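Local structure of similar to yteR (Bacilus subtilis) (Clostridium acetobutylicum, 4WU0) at residues 209-214 and 274-279; 229-234 and 281-286; 72-77 and 115-120. The protein probably hydrolyses unsaturated rhamnogalacturonan fragments derived from pectin, as a glycoside hydrolase of family GH105 related to YteR. All blocks are in the same frame, centred on the assembly; numbering follows the deposited sequence.

In the fold
All three contacts lie within one glycoside hydrolase domain built mainly of helices, but they use different elements. Interactions 1 and 2 adjoin, their centres 9 Å apart: 209-214 and 274-279 pair helix 199-215 with helix 264-279, while 229-234, on the intervening helix 223-240, meets the loop that leaves helix 264-279. Both contacts are largely buried; the first is carried by charges, the second by leucine and valine methyls with one hydrogen bond from an asparagine amide. Interaction 3 stands apart, its centre about 23 Å from that of interaction 1 and 27 Å from that of interaction 2. It joins two loops, is only partly buried, and combines a single backbone bridge with water-mediated polar links.

Interaction 1. Residues 209-214 and 274-279; sequences LADTIE and LLKGVR
Charge pairing dominates this contact, and Lys276 is its hub. With CG anti to the backbone N and every later torsion extended, the lysine crosses to helix 199-215 at about a right angle to both acids it meets. Lys276 NZ donates to Glu214 OE1 at 2.6 Å and to Asp211 OD1 at 2.9 Å, two salt bridges that form one network; each oxygen is met from above its carboxylate plane, by 49° and 39° respectively. Tyr272 OH also bonds to both Lys276 NZ and Asp211 OD1, closing the polar cluster from one turn earlier on the lysine's own helix.

Water mediates the second polar link. Glu214 OE2 stays 4.1 Å from Arg279 NH1, beyond a salt bridge, and two waters span the gap, one reaching NH1 and the other NH2. Arg279 finds its direct ionic partner in Glu357.

Apolar contact is slight: Ala210 CB lies 4.2 Å from Lys276 CD, alongside the lysine's methylene chain, and the CA atoms of Ala210 and Gly277 are 6.2 Å apart. Axes 9.9 Å apart and inclined by 28° describe near-parallel helix packing, consistent with the (alpha/alpha)6 barrel of this family and fastened here by an interhelical salt-bridge network.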
ATOM      1  N   LEU A 209      -3.261   5.503  -5.624  1.00 11.27           N
ATOM      2  CA  LEU A 209      -4.032   6.206  -6.637  1.00 13.15           C
ATOM      3  C   LEU A 209      -5.488   5.733  -6.665  1.00 14.71           C
ATOM      4  O   LEU A 209      -6.423   6.546  -6.600  1.00 14.10           O
ATOM      5  CB  LEU A 209      -3.395   6.057  -8.023  1.00 13.14           C
ATOM      6  CG  LEU A 209      -2.096   6.842  -8.265  1.00 13.83           C
ATOM      7  CD1 LEU A 209      -1.320   6.272  -9.443  1.00 13.02           C
ATOM      8  CD2 LEU A 209      -2.430   8.294  -8.555  1.00 15.30           C
ATOM      9  N   ALA A 210      -5.690   4.428  -6.765  1.00 12.82           N
ATOM     10  CA  ALA A 210      -7.037   3.895  -6.839  1.00 14.48           C
ATOM     11  C   ALA A 210      -7.863   4.291  -5.612  1.00 12.32           C
ATOM     12  O   ALA A 210      -9.019   4.684  -5.735  1.00 14.65           O
ATOM     13  CB  ALA A 210      -7.015   2.372  -6.996  1.00 15.28           C
ATOM     14  N   ASP A 211      -7.274   4.186  -4.430  1.00 11.92           N
ATOM     15  CA  ASP A 211      -7.995   4.448  -3.200  1.00 12.18           C
ATOM     16  C   ASP A 211      -8.233   5.951  -2.982  1.00 13.95           C
ATOM     17  O   ASP A 211      -9.230   6.347  -2.354  1.00 16.86           O
ATOM     18  CB  ASP A 211      -7.242   3.883  -2.012  1.00 12.07           C
ATOM     19  CG  ASP A 211      -7.158   2.359  -2.009  1.00 15.40           C
ATOM     20  OD1 ASP A 211      -7.869   1.687  -2.802  1.00 14.40           O
ATOM     21  OD2 ASP A 211      -6.402   1.825  -1.150  1.00 14.70           O
ATOM     22  N   THR A 212      -7.324   6.787  -3.478  1.00 12.23           N
ATOM     23  CA  THR A 212      -7.493   8.231  -3.336  1.00 12.56           C
ATOM     24  C   THR A 212      -8.519   8.780  -4.334  1.00 13.07           C
ATOM     25  O   THR A 212      -9.406   9.562  -3.980  1.00 13.36           O
ATOM     26  CB  THR A 212      -6.150   8.960  -3.494  1.00 12.46           C
ATOM     27  OG1 THR A 212      -5.319   8.630  -2.381  1.00 13.09           O
ATOM     28  CG2 THR A 212      -6.326  10.472  -3.540  1.00 12.93           C
ATOM     29  N   ILE A 213      -8.432   8.329  -5.581  1.00 14.51           N
ATOM     30  CA  ILE A 213      -9.346   8.821  -6.590  1.00 13.87           C
ATOM     31  C   ILE A 213     -10.765   8.494  -6.148  1.00 13.79           C
ATOM     32  O   ILE A 213     -11.681   9.295  -6.352  1.00 14.37           O
ATOM     33  CB  ILE A 213      -9.064   8.192  -7.977  1.00 15.08           C
ATOM     34  CG1 ILE A 213      -7.682   8.588  -8.482  1.00 15.81           C
ATOM     35  CG2 ILE A 213     -10.118   8.624  -9.000  1.00 14.50           C
ATOM     36  CD1 ILE A 213      -7.147   7.683  -9.596  1.00 15.72           C
ATOM     37  N   GLU A 214     -10.940   7.314  -5.545  1.00 13.72           N
ATOM     38  CA  GLU A 214     -12.257   6.850  -5.120  1.00 14.07           C
ATOM     39  C   GLU A 214     -12.966   7.834  -4.188  1.00 15.35           C
ATOM     40  O   GLU A 214     -14.187   7.979  -4.255  1.00 16.91           O
ATOM     41  CB  GLU A 214     -12.145   5.454  -4.471  1.00 15.83           C
ATOM     42  CG  GLU A 214     -13.483   4.846  -4.077  1.00 17.75           C
ATOM     43  CD  GLU A 214     -13.354   3.482  -3.400  1.00 25.10           C
ATOM     44  OE1 GLU A 214     -12.357   3.250  -2.673  1.00 26.71           O
ATOM     45  OE2 GLU A 214     -14.266   2.646  -3.589  1.00 34.03           O
ATOM     46  N   LEU A 274      -5.583  -3.030 -10.589  1.00 15.50           N
ATOM     47  CA  LEU A 274      -6.172  -3.319 -11.900  1.00 13.79           C
ATOM     48  C   LEU A 274      -7.655  -3.571 -11.760  1.00 14.23           C
ATOM     49  O   LEU A 274      -8.477  -3.016 -12.507  1.00 15.58           O
ATOM     50  CB  LEU A 274      -5.527  -4.543 -12.561  1.00 15.30           C
ATOM     51  CG  LEU A 274      -4.075  -4.474 -13.010  1.00 20.08           C
ATOM     52  CD1 LEU A 274      -3.606  -5.853 -13.491  1.00 21.66           C
ATOM     53  CD2 LEU A 274      -3.903  -3.457 -14.121  1.00 28.07           C
ATOM     54  N   LEU A 275      -8.008  -4.441 -10.822  1.00 15.87           N
ATOM     55  CA  LEU A 275      -9.392  -4.843 -10.640  1.00 16.41           C
ATOM     56  C   LEU A 275     -10.252  -3.675 -10.177  1.00 13.15           C
ATOM     57  O   LEU A 275     -11.329  -3.423 -10.712  1.00 15.34           O
ATOM     58  CB  LEU A 275      -9.507  -6.002  -9.651  1.00 15.03           C
ATOM     59  CG  LEU A 275      -9.053  -7.367 -10.210  1.00 15.35           C
ATOM     60  CD1 LEU A 275      -8.811  -8.330  -9.055  1.00 17.56           C
ATOM     61  CD2 LEU A 275     -10.040  -7.943 -11.211  1.00 18.56           C
ATOM     62  N   LYS A 276      -9.782  -2.957  -9.161  1.00 14.32           N
ATOM     63  CA  LYS A 276     -10.543  -1.819  -8.647  1.00 15.21           C
ATOM     64  C   LYS A 276     -10.634  -0.698  -9.675  1.00 15.09           C
ATOM     65  O   LYS A 276     -11.674  -0.054  -9.821  1.00 14.76           O
ATOM     66  CB  LYS A 276      -9.882  -1.293  -7.366  1.00 14.18           C
ATOM     67  CG  LYS A 276     -10.605  -0.118  -6.759  1.00 14.59           C
ATOM     68  CD  LYS A 276     -10.182   0.131  -5.309  1.00 14.37           C
ATOM     69  CE  LYS A 276     -10.922   1.290  -4.690  1.00 18.32           C
ATOM     70  NZ  LYS A 276     -10.712   1.333  -3.232  1.00 19.64           N
ATOM     71  N   GLY A 277      -9.542  -0.483 -10.407  1.00 15.31           N
ATOM     72  CA  GLY A 277      -9.521   0.544 -11.438  1.00 17.63           C
ATOM     73  C   GLY A 277     -10.537   0.259 -12.529  1.00 17.82           C
ATOM     74  O   GLY A 277     -11.214   1.169 -13.007  1.00 17.29           O
ATOM     75  N   VAL A 278     -10.675  -1.005 -12.916  1.00 16.77           N
ATOM     76  CA  VAL A 278     -11.700  -1.365 -13.893  1.00 15.37           C
ATOM     77  C   VAL A 278     -13.102  -1.169 -13.312  1.00 20.99           C
ATOM     78  O   VAL A 278     -13.999  -0.630 -13.985  1.00 19.58           O
ATOM     79  CB  VAL A 278     -11.524  -2.834 -14.385  1.00 15.24           C
ATOM     80  CG1 VAL A 278     -12.721  -3.278 -15.216  1.00 18.26           C
ATOM     81  CG2 VAL A 278     -10.223  -2.985 -15.178  1.00 17.28           C
ATOM     82  N   ARG A 279     -13.300  -1.610 -12.069  1.00 14.87           N
ATOM     83  CA  ARG A 279     -14.611  -1.532 -11.433  1.00 16.64           C
ATOM     84  C   ARG A 279     -15.137  -0.104 -11.350  1.00 17.66           C
ATOM     85  O   ARG A 279     -16.320   0.145 -11.560  1.00 18.88           O
ATOM     86  CB  ARG A 279     -14.573  -2.143 -10.026  1.00 17.83           C
ATOM     87  CG  ARG A 279     -15.894  -1.981  -9.271  1.00 19.41           C
ATOM     88  CD  ARG A 279     -15.947  -2.798  -7.969  1.00 24.50           C
ATOM     89  NE  ARG A 279     -14.939  -2.408  -6.984  1.00 21.37           N
ATOM     90  CZ  ARG A 279     -15.039  -1.360  -6.172  1.00 19.60           C
ATOM     91  NH1 ARG A 279     -14.083  -1.100  -5.293  1.00 21.71           N
ATOM     92  NH2 ARG A 279     -16.097  -0.547  -6.225  1.00 23.53           N
TER
HETATM   93  O   HOH W   1     -16.544   2.230  -4.534  1.00 37.34           O
HETATM   94  O   HOH W   2     -14.110   0.374  -2.752  1.00 42.24           O

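Interaction 2. Residues 229-234 and 281-286; sequences ILNNCV and GYLPES
Leu283 fills the tight side of this contact, its CD2 methyl set among three side chains of helix 223-240. Val234 meets it tip to tip, with CG2 3.9 Å from Leu283 CD2; Leu230 CG approaches the same methyl at 4.2 Å. Leu230, its CG anti to the backbone N (chi1 177°), also sends CD2 obliquely to Tyr282, 4.1 Å from ring atom CD2. The phenol continues to helix 199-215, packing on Ile213. Leu283 is backed by Val278 and Val234 by Leu274, so helix 264-279 lines the apolar side.

Asn231 marks the more open side. Its amide and Leu283 run antiparallel alongside each other, Asn231 OD1 lying 3.5 Å from Leu283 CD2. Asn231 OD1 also touches CD of the exposed Pro284, at 3.8 Å. Gly281, in a Schellman motif with positive phi, follows the end of helix 264-279 and precedes Tyr282.

One hydrogen bond crosses the contact: Asn231 ND2 donates to Tyr282 O at 2.8 Å, fairly straight at 161°. The acceptor lies close to the amide plane, whereas the donor sits above the carbonyl plane. ND2 also bonds Ile227 O, so the two bonds probably limit the amide's rotation, while the methyl contacts add apolar burial.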
ATOM      1  N   ILE A 229      -2.437   9.297 -14.536  1.00 14.90           N
ATOM      2  CA  ILE A 229      -1.247   8.722 -13.931  1.00 15.18           C
ATOM      3  C   ILE A 229      -1.463   7.237 -13.662  1.00 13.73           C
ATOM      4  O   ILE A 229      -0.595   6.418 -13.928  1.00 14.67           O
ATOM      5  CB  ILE A 229      -0.894   9.451 -12.595  1.00 14.07           C
ATOM      6  CG1 ILE A 229      -0.441  10.881 -12.891  1.00 16.96           C
ATOM      7  CG2 ILE A 229       0.179   8.693 -11.796  1.00 14.62           C
ATOM      8  CD1 ILE A 229      -0.291  11.746 -11.653  1.00 19.77           C
ATOM      9  N   LEU A 230      -2.632   6.877 -13.137  1.00 14.07           N
ATOM     10  CA  LEU A 230      -2.914   5.466 -12.893  1.00 14.76           C
ATOM     11  C   LEU A 230      -2.885   4.644 -14.192  1.00 13.40           C
ATOM     12  O   LEU A 230      -2.298   3.545 -14.247  1.00 15.39           O
ATOM     13  CB  LEU A 230      -4.257   5.300 -12.176  1.00 14.20           C
ATOM     14  CG  LEU A 230      -4.694   3.852 -11.923  1.00 12.50           C
ATOM     15  CD1 LEU A 230      -3.711   3.087 -11.068  1.00 14.76           C
ATOM     16  CD2 LEU A 230      -6.061   3.824 -11.248  1.00 16.14           C
ATOM     17  N   ASN A 231      -3.515   5.163 -15.240  1.00 14.14           N
ATOM     18  CA  ASN A 231      -3.478   4.474 -16.521  1.00 14.78           C
ATOM     19  C   ASN A 231      -2.051   4.308 -17.003  1.00 15.04           C
ATOM     20  O   ASN A 231      -1.690   3.245 -17.509  1.00 16.67           O
ATOM     21  CB  ASN A 231      -4.305   5.202 -17.569  1.00 19.09           C
ATOM     22  CG  ASN A 231      -5.755   4.832 -17.503  1.00 19.84           C
ATOM     23  OD1 ASN A 231      -6.202   3.907 -18.168  1.00 19.04           O
ATOM     24  ND2 ASN A 231      -6.502   5.542 -16.685  1.00 18.10           N
ATOM     25  N   ASN A 232      -1.262   5.365 -16.899  1.00 16.69           N
ATOM     26  CA  ASN A 232       0.131   5.295 -17.341  1.00 17.87           C
ATOM     27  C   ASN A 232       0.938   4.269 -16.553  1.00 15.10           C
ATOM     28  O   ASN A 232       1.790   3.568 -17.126  1.00 16.03           O
ATOM     29  CB  ASN A 232       0.794   6.678 -17.247  1.00 19.00           C
ATOM     30  CG  ASN A 232       0.252   7.655 -18.255  1.00 25.46           C
ATOM     31  OD1 ASN A 232      -0.356   7.275 -19.251  1.00 26.12           O
ATOM     32  ND2 ASN A 232       0.481   8.930 -18.006  1.00 30.12           N
ATOM     33  N   CYS A 233       0.680   4.185 -15.251  1.00 14.11           N
ATOM     34  CA  CYS A 233       1.374   3.216 -14.408  1.00 14.62           C
ATOM     35  C   CYS A 233       0.987   1.798 -14.814  1.00 14.90           C
ATOM     36  O   CYS A 233       1.831   0.912 -14.846  1.00 14.50           O
ATOM     37  CB  CYS A 233       1.041   3.428 -12.928  1.00 16.10           C
ATOM     38  SG  CYS A 233       1.855   4.888 -12.177  1.00 18.14           S
ATOM     39  N   VAL A 234      -0.293   1.589 -15.107  1.00 14.56           N
ATOM     40  CA  VAL A 234      -0.777   0.276 -15.489  1.00 15.33           C
ATOM     41  C   VAL A 234      -0.174  -0.123 -16.820  1.00 14.06           C
ATOM     42  O   VAL A 234       0.275  -1.265 -16.977  1.00 15.51           O
ATOM     43  CB  VAL A 234      -2.327   0.250 -15.527  1.00 17.95           C
ATOM     44  CG1 VAL A 234      -2.857  -0.980 -16.300  1.00 18.23           C
ATOM     45  CG2 VAL A 234      -2.870   0.299 -14.113  1.00 15.09           C
ATOM     46  N   GLY A 281     -14.143   2.363 -13.283  1.00 16.08           N
ATOM     47  CA  GLY A 281     -14.092   3.013 -14.585  1.00 17.70           C
ATOM     48  C   GLY A 281     -12.823   3.805 -14.873  1.00 16.79           C
ATOM     49  O   GLY A 281     -12.753   4.486 -15.913  1.00 18.78           O
ATOM     50  N   TYR A 282     -11.828   3.720 -13.982  1.00 17.85           N
ATOM     51  CA  TYR A 282     -10.586   4.444 -14.189  1.00 16.03           C
ATOM     52  C   TYR A 282      -9.777   3.809 -15.301  1.00 17.57           C
ATOM     53  O   TYR A 282      -9.061   4.505 -16.028  1.00 19.08           O
ATOM     54  CB  TYR A 282      -9.728   4.506 -12.922  1.00 17.17           C
ATOM     55  CG  TYR A 282     -10.441   4.958 -11.682  1.00 17.14           C
ATOM     56  CD1 TYR A 282     -11.557   5.761 -11.749  1.00 17.97           C
ATOM     57  CD2 TYR A 282      -9.983   4.579 -10.428  1.00 18.68           C
ATOM     58  CE1 TYR A 282     -12.206   6.165 -10.601  1.00 17.87           C
ATOM     59  CE2 TYR A 282     -10.619   4.974  -9.291  1.00 16.93           C
ATOM     60  CZ  TYR A 282     -11.732   5.769  -9.375  1.00 17.94           C
ATOM     61  OH  TYR A 282     -12.403   6.188  -8.236  1.00 19.41           O
ATOM     62  N   LEU A 283      -9.911   2.491 -15.431  1.00 16.48           N
ATOM     63  CA  LEU A 283      -9.191   1.717 -16.428  1.00 14.91           C
ATOM     64  C   LEU A 283     -10.234   1.098 -17.358  1.00 16.30           C
ATOM     65  O   LEU A 283     -11.371   0.832 -16.933  1.00 18.37           O
ATOM     66  CB  LEU A 283      -8.379   0.613 -15.755  1.00 16.33           C
ATOM     67  CG  LEU A 283      -7.370   1.038 -14.686  1.00 16.09           C
ATOM     68  CD1 LEU A 283      -6.779  -0.174 -13.971  1.00 17.42           C
ATOM     69  CD2 LEU A 283      -6.251   1.873 -15.310  1.00 16.76           C
ATOM     70  N   PRO A 284      -9.863   0.880 -18.615  1.00 16.17           N
ATOM     71  CA  PRO A 284     -10.859   0.379 -19.571  1.00 17.05           C
ATOM     72  C   PRO A 284     -11.329  -1.053 -19.292  1.00 17.00           C
ATOM     73  O   PRO A 284     -10.552  -1.883 -18.796  1.00 16.38           O
ATOM     74  CB  PRO A 284     -10.117   0.442 -20.913  1.00 19.37           C
ATOM     75  CG  PRO A 284      -8.684   0.390 -20.574  1.00 20.61           C
ATOM     76  CD  PRO A 284      -8.543   1.081 -19.247  1.00 16.93           C
ATOM     77  N   GLU A 285     -12.572  -1.351 -19.665  1.00 17.78           N
ATOM     78  CA  GLU A 285     -13.153  -2.660 -19.398  1.00 19.22           C
ATOM     79  C   GLU A 285     -12.444  -3.757 -20.180  1.00 19.90           C
ATOM     80  O   GLU A 285     -12.548  -4.944 -19.848  1.00 20.89           O
ATOM     81  CB  GLU A 285     -14.654  -2.658 -19.711  1.00 19.32           C
ATOM     82  CG  GLU A 285     -15.445  -1.757 -18.771  1.00 23.20           C
ATOM     83  CD  GLU A 285     -16.937  -1.779 -19.022  1.00 28.88           C
ATOM     84  OE1 GLU A 285     -17.426  -2.736 -19.662  1.00 29.20           O
ATOM     85  OE2 GLU A 285     -17.618  -0.826 -18.579  1.00 27.54           O
ATOM     86  N   SER A 286     -11.726  -3.362 -21.226  1.00 21.19           N
ATOM     87  CA  SER A 286     -10.970  -4.339 -22.013  1.00 21.20           C
ATOM     88  C   SER A 286      -9.885  -5.036 -21.174  1.00 22.29           C
ATOM     89  O   SER A 286      -9.374  -6.085 -21.580  1.00 22.89           O
ATOM     90  CB  SER A 286     -10.342  -3.656 -23.224  1.00 22.88           C
ATOM     91  OG  SER A 286      -9.393  -2.695 -22.792  1.00 25.94           O
TER

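Interaction 3. Residues 72-77 and 115-120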
ATOM      1  N   TYR A  72       7.451  11.901  13.354  1.00 19.69           N
ATOM      2  CA  TYR A  72       7.033  12.285  12.004  1.00 18.97           C
ATOM      3  C   TYR A  72       7.390  11.169  11.001  1.00 18.19           C
ATOM      4  O   TYR A  72       8.111  11.373  10.035  1.00 18.54           O
ATOM      5  CB  TYR A  72       7.598  13.670  11.629  1.00 20.13           C
ATOM      6  CG  TYR A  72       6.871  14.769  12.382  1.00 20.71           C
ATOM      7  CD1 TYR A  72       5.541  15.033  12.115  1.00 19.94           C
ATOM      8  CD2 TYR A  72       7.486  15.491  13.394  1.00 22.19           C
ATOM      9  CE1 TYR A  72       4.849  15.993  12.794  1.00 20.62           C
ATOM     10  CE2 TYR A  72       6.797  16.465  14.092  1.00 22.87           C
ATOM     11  CZ  TYR A  72       5.476  16.706  13.784  1.00 22.07           C
ATOM     12  OH  TYR A  72       4.785  17.670  14.476  1.00 22.94           O
ATOM     13  N   ASN A  73       6.847   9.992  11.273  1.00 17.27           N
ATOM     14  CA  ASN A  73       7.029   8.802  10.448  1.00 17.95           C
ATOM     15  C   ASN A  73       5.753   8.629   9.636  1.00 17.55           C
ATOM     16  O   ASN A  73       4.694   8.403  10.209  1.00 15.22           O
ATOM     17  CB  ASN A  73       7.269   7.586  11.358  1.00 16.61           C
ATOM     18  CG  ASN A  73       7.471   6.290  10.593  1.00 19.45           C
ATOM     19  OD1 ASN A  73       7.096   6.165   9.421  1.00 19.14           O
ATOM     20  ND2 ASN A  73       8.039   5.288  11.274  1.00 20.52           N
ATOM     21  N   ILE A  74       5.813   8.778   8.311  1.00 13.04           N
ATOM     22  CA  ILE A  74       4.587   8.729   7.528  1.00 13.35           C
ATOM     23  C   ILE A  74       3.887   7.362   7.627  1.00 13.81           C
ATOM     24  O   ILE A  74       2.653   7.294   7.510  1.00 13.78           O
ATOM     25  CB  ILE A  74       4.827   9.133   6.043  1.00 16.00           C
ATOM     26  CG1 ILE A  74       3.556   9.672   5.397  1.00 17.67           C
ATOM     27  CG2 ILE A  74       5.390   7.980   5.228  1.00 16.39           C
ATOM     28  CD1 ILE A  74       3.206  11.059   5.831  1.00 20.96           C
ATOM     29  N   ASP A  75       4.656   6.308   7.859  1.00 13.92           N
ATOM     30  CA  ASP A  75       4.106   4.946   7.994  1.00 13.00           C
ATOM     31  C   ASP A  75       3.083   4.884   9.099  1.00 14.05           C
ATOM     32  O   ASP A  75       2.139   4.086   9.028  1.00 15.15           O
ATOM     33  CB  ASP A  75       5.163   3.886   8.314  1.00 15.09           C
ATOM     34  CG  ASP A  75       6.089   3.593   7.169  1.00 18.74           C
ATOM     35  OD1 ASP A  75       5.772   3.920   6.014  1.00 18.73           O
ATOM     36  OD2 ASP A  75       7.161   3.023   7.429  1.00 17.63           O
ATOM     37  N   HIS A  76       3.281   5.696  10.136  1.00 14.55           N
ATOM     38  CA  HIS A  76       2.415   5.669  11.314  1.00 13.99           C
ATOM     39  C   HIS A  76       1.003   6.186  11.074  1.00 14.16           C
ATOM     40  O   HIS A  76       0.151   6.037  11.947  1.00 15.31           O
ATOM     41  CB  HIS A  76       3.041   6.481  12.443  1.00 15.55           C
ATOM     42  CG  HIS A  76       4.156   5.776  13.126  1.00 17.08           C
ATOM     43  ND1 HIS A  76       4.592   4.531  12.734  1.00 21.82           N
ATOM     44  CD2 HIS A  76       4.913   6.119  14.192  1.00 21.25           C
ATOM     45  CE1 HIS A  76       5.575   4.142  13.527  1.00 26.89           C
ATOM     46  NE2 HIS A  76       5.786   5.086  14.419  1.00 29.46           N
ATOM     47  N   LEU A  77       0.733   6.763   9.903  1.00 12.08           N
ATOM     48  CA  LEU A  77      -0.614   7.209   9.556  1.00 11.24           C
ATOM     49  C   LEU A  77      -1.490   6.119   8.945  1.00 12.10           C
ATOM     50  O   LEU A  77      -2.710   6.225   8.951  1.00 13.01           O
ATOM     51  CB  LEU A  77      -0.563   8.415   8.614  1.00 12.24           C
ATOM     52  CG  LEU A  77       0.171   9.616   9.204  1.00 14.10           C
ATOM     53  CD1 LEU A  77       0.142  10.753   8.201  1.00 17.73           C
ATOM     54  CD2 LEU A  77      -0.416  10.079  10.531  1.00 19.51           C
ATOM     55  N   ASN A 115       6.196  20.749  -1.308  1.00 20.40           N
ATOM     56  CA  ASN A 115       5.096  20.471  -0.380  1.00 20.21           C
ATOM     57  C   ASN A 115       4.641  19.029  -0.290  1.00 19.01           C
ATOM     58  O   ASN A 115       3.497  18.748   0.093  1.00 22.72           O
ATOM     59  CB  ASN A 115       3.906  21.415  -0.641  1.00 22.34           C
ATOM     60  CG  ASN A 115       4.043  22.710   0.124  1.00 42.45           C
ATOM     61  OD1 ASN A 115       4.274  22.695   1.333  1.00 37.98           O
ATOM     62  ND2 ASN A 115       3.958  23.842  -0.583  1.00 43.31           N
ATOM     63  N   VAL A 116       5.548  18.096  -0.572  1.00 17.68           N
ATOM     64  CA  VAL A 116       5.271  16.678  -0.376  1.00 17.71           C
ATOM     65  C   VAL A 116       5.819  16.248   0.983  1.00 16.01           C
ATOM     66  O   VAL A 116       6.920  16.637   1.364  1.00 16.47           O
ATOM     67  CB  VAL A 116       5.910  15.827  -1.489  1.00 18.01           C
ATOM     68  CG1 VAL A 116       5.585  14.374  -1.320  1.00 15.93           C
ATOM     69  CG2 VAL A 116       5.473  16.349  -2.868  1.00 19.80           C
ATOM     70  N   PHE A 117       5.054  15.469   1.731  1.00 15.27           N
ATOM     71  CA  PHE A 117       5.542  14.946   3.009  1.00 14.85           C
ATOM     72  C   PHE A 117       6.889  14.208   2.836  1.00 15.00           C
ATOM     73  O   PHE A 117       7.024  13.314   1.983  1.00 16.51           O
ATOM     74  CB  PHE A 117       4.553  13.927   3.581  1.00 13.99           C
ATOM     75  CG  PHE A 117       3.176  14.475   3.901  1.00 15.02           C
ATOM     76  CD1 PHE A 117       3.013  15.655   4.612  1.00 16.73           C
ATOM     77  CD2 PHE A 117       2.048  13.762   3.532  1.00 18.14           C
ATOM     78  CE1 PHE A 117       1.734  16.129   4.920  1.00 19.02           C
ATOM     79  CE2 PHE A 117       0.780  14.212   3.840  1.00 22.75           C
ATOM     80  CZ  PHE A 117       0.622  15.398   4.534  1.00 17.88           C
ATOM     81  N   TRP A 118       7.853  14.537   3.675  1.00 14.77           N
ATOM     82  CA  TRP A 118       9.009  13.678   3.860  1.00 14.62           C
ATOM     83  C   TRP A 118       8.541  12.288   4.315  1.00 16.03           C
ATOM     84  O   TRP A 118       7.604  12.150   5.094  1.00 15.28           O
ATOM     85  CB  TRP A 118       9.911  14.193   4.975  1.00 15.37           C
ATOM     86  CG  TRP A 118      10.632  15.465   4.721  1.00 17.12           C
ATOM     87  CD1 TRP A 118      10.593  16.241   3.591  1.00 17.35           C
ATOM     88  CD2 TRP A 118      11.539  16.109   5.619  1.00 17.59           C
ATOM     89  NE1 TRP A 118      11.421  17.332   3.740  1.00 18.54           N
ATOM     90  CE2 TRP A 118      11.997  17.286   4.985  1.00 18.54           C
ATOM     91  CE3 TRP A 118      11.989  15.818   6.912  1.00 19.54           C
ATOM     92  CZ2 TRP A 118      12.908  18.146   5.583  1.00 19.61           C
ATOM     93  CZ3 TRP A 118      12.887  16.681   7.516  1.00 22.27           C
ATOM     94  CH2 TRP A 118      13.333  17.837   6.854  1.00 22.35           C
ATOM     95  N   HIS A 119       9.222  11.261   3.847  1.00 15.95           N
ATOM     96  CA  HIS A 119       8.871   9.908   4.246  1.00 14.03           C
ATOM     97  C   HIS A 119       8.937   9.733   5.789  1.00 14.76           C
ATOM     98  O   HIS A 119       8.005   9.177   6.413  1.00 14.46           O
ATOM     99  CB  HIS A 119       9.774   8.907   3.551  1.00 13.21           C
ATOM    100  CG  HIS A 119       9.273   7.516   3.694  1.00 14.78           C
ATOM    101  ND1 HIS A 119       8.034   7.145   3.215  1.00 15.37           N
ATOM    102  CD2 HIS A 119       9.785   6.433   4.322  1.00 17.97           C
ATOM    103  CE1 HIS A 119       7.810   5.884   3.534  1.00 12.43           C
ATOM    104  NE2 HIS A 119       8.857   5.431   4.202  1.00 15.76           N
ATOM    105  N   LYS A 120      10.019  10.203   6.408  1.00 14.87           N
ATOM    106  CA  LYS A 120      10.127  10.234   7.860  1.00 14.88           C
ATOM    107  C   LYS A 120      11.049  11.386   8.239  1.00 15.71           C
ATOM    108  O   LYS A 120      11.855  11.843   7.422  1.00 16.79           O
ATOM    109  CB  LYS A 120      10.747   8.960   8.457  1.00 14.99           C
ATOM    110  CG  LYS A 120      10.082   7.648   8.062  1.00 14.38           C
ATOM    111  CD  LYS A 120      10.707   6.462   8.802  1.00 15.99           C
ATOM    112  CE  LYS A 120      10.103   5.147   8.335  1.00 15.25           C
ATOM    113  NZ  LYS A 120      10.695   4.012   9.071  1.00 19.29           N
TER
HETATM  114  O   HOH W   3       8.201   2.715   9.857  1.00 19.46           O
HETATM  115  O   HOH W   4       9.150   3.073   5.742  1.00 23.93           O
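Asp75 OD2 is gripped by two waters, both donating to it, at 2.6 and 2.7 Å. The more distant water also accepts from Asn73 ND2 and Lys120 NZ, while the nearer one lies in the plane of the His119 ring at its edge, 2.8 Å from NE2. The carboxylate thus reaches the other loop through solvent: Lys120 NZ is 4.0 Å from Asp75 OD2, too far for a salt bridge, though the opposite charges probably still attract.

Between the backbones, Ile74 N donates to His119 O at 2.9 Å, nearly along the C=O axis and with an N-H...O angle of 159°. This belongs to a single beta bridge pairing Asn73 with Lys120, supplemented by a CA-H...O contact from Lys120 CA to Tyr72 O at 3.2 Å. Beside it, Asn73 OD1 accepts from Asp75 N to make an Asx turn, after which 74-77 adopt helical backbone angles ahead of helix 80-90.

Lys120, extended beyond CG, runs beside Asn73 in the same direction. Ile74 crosses both Phe117 and His119 at about a right angle: CD1 approaches Phe117 CD2 at 3.7 Å, and CG2 lies 3.4 Å from His119 ND1. Trp128 stacks on the His119 ring, and Phe117 meets His109 edge-to-face.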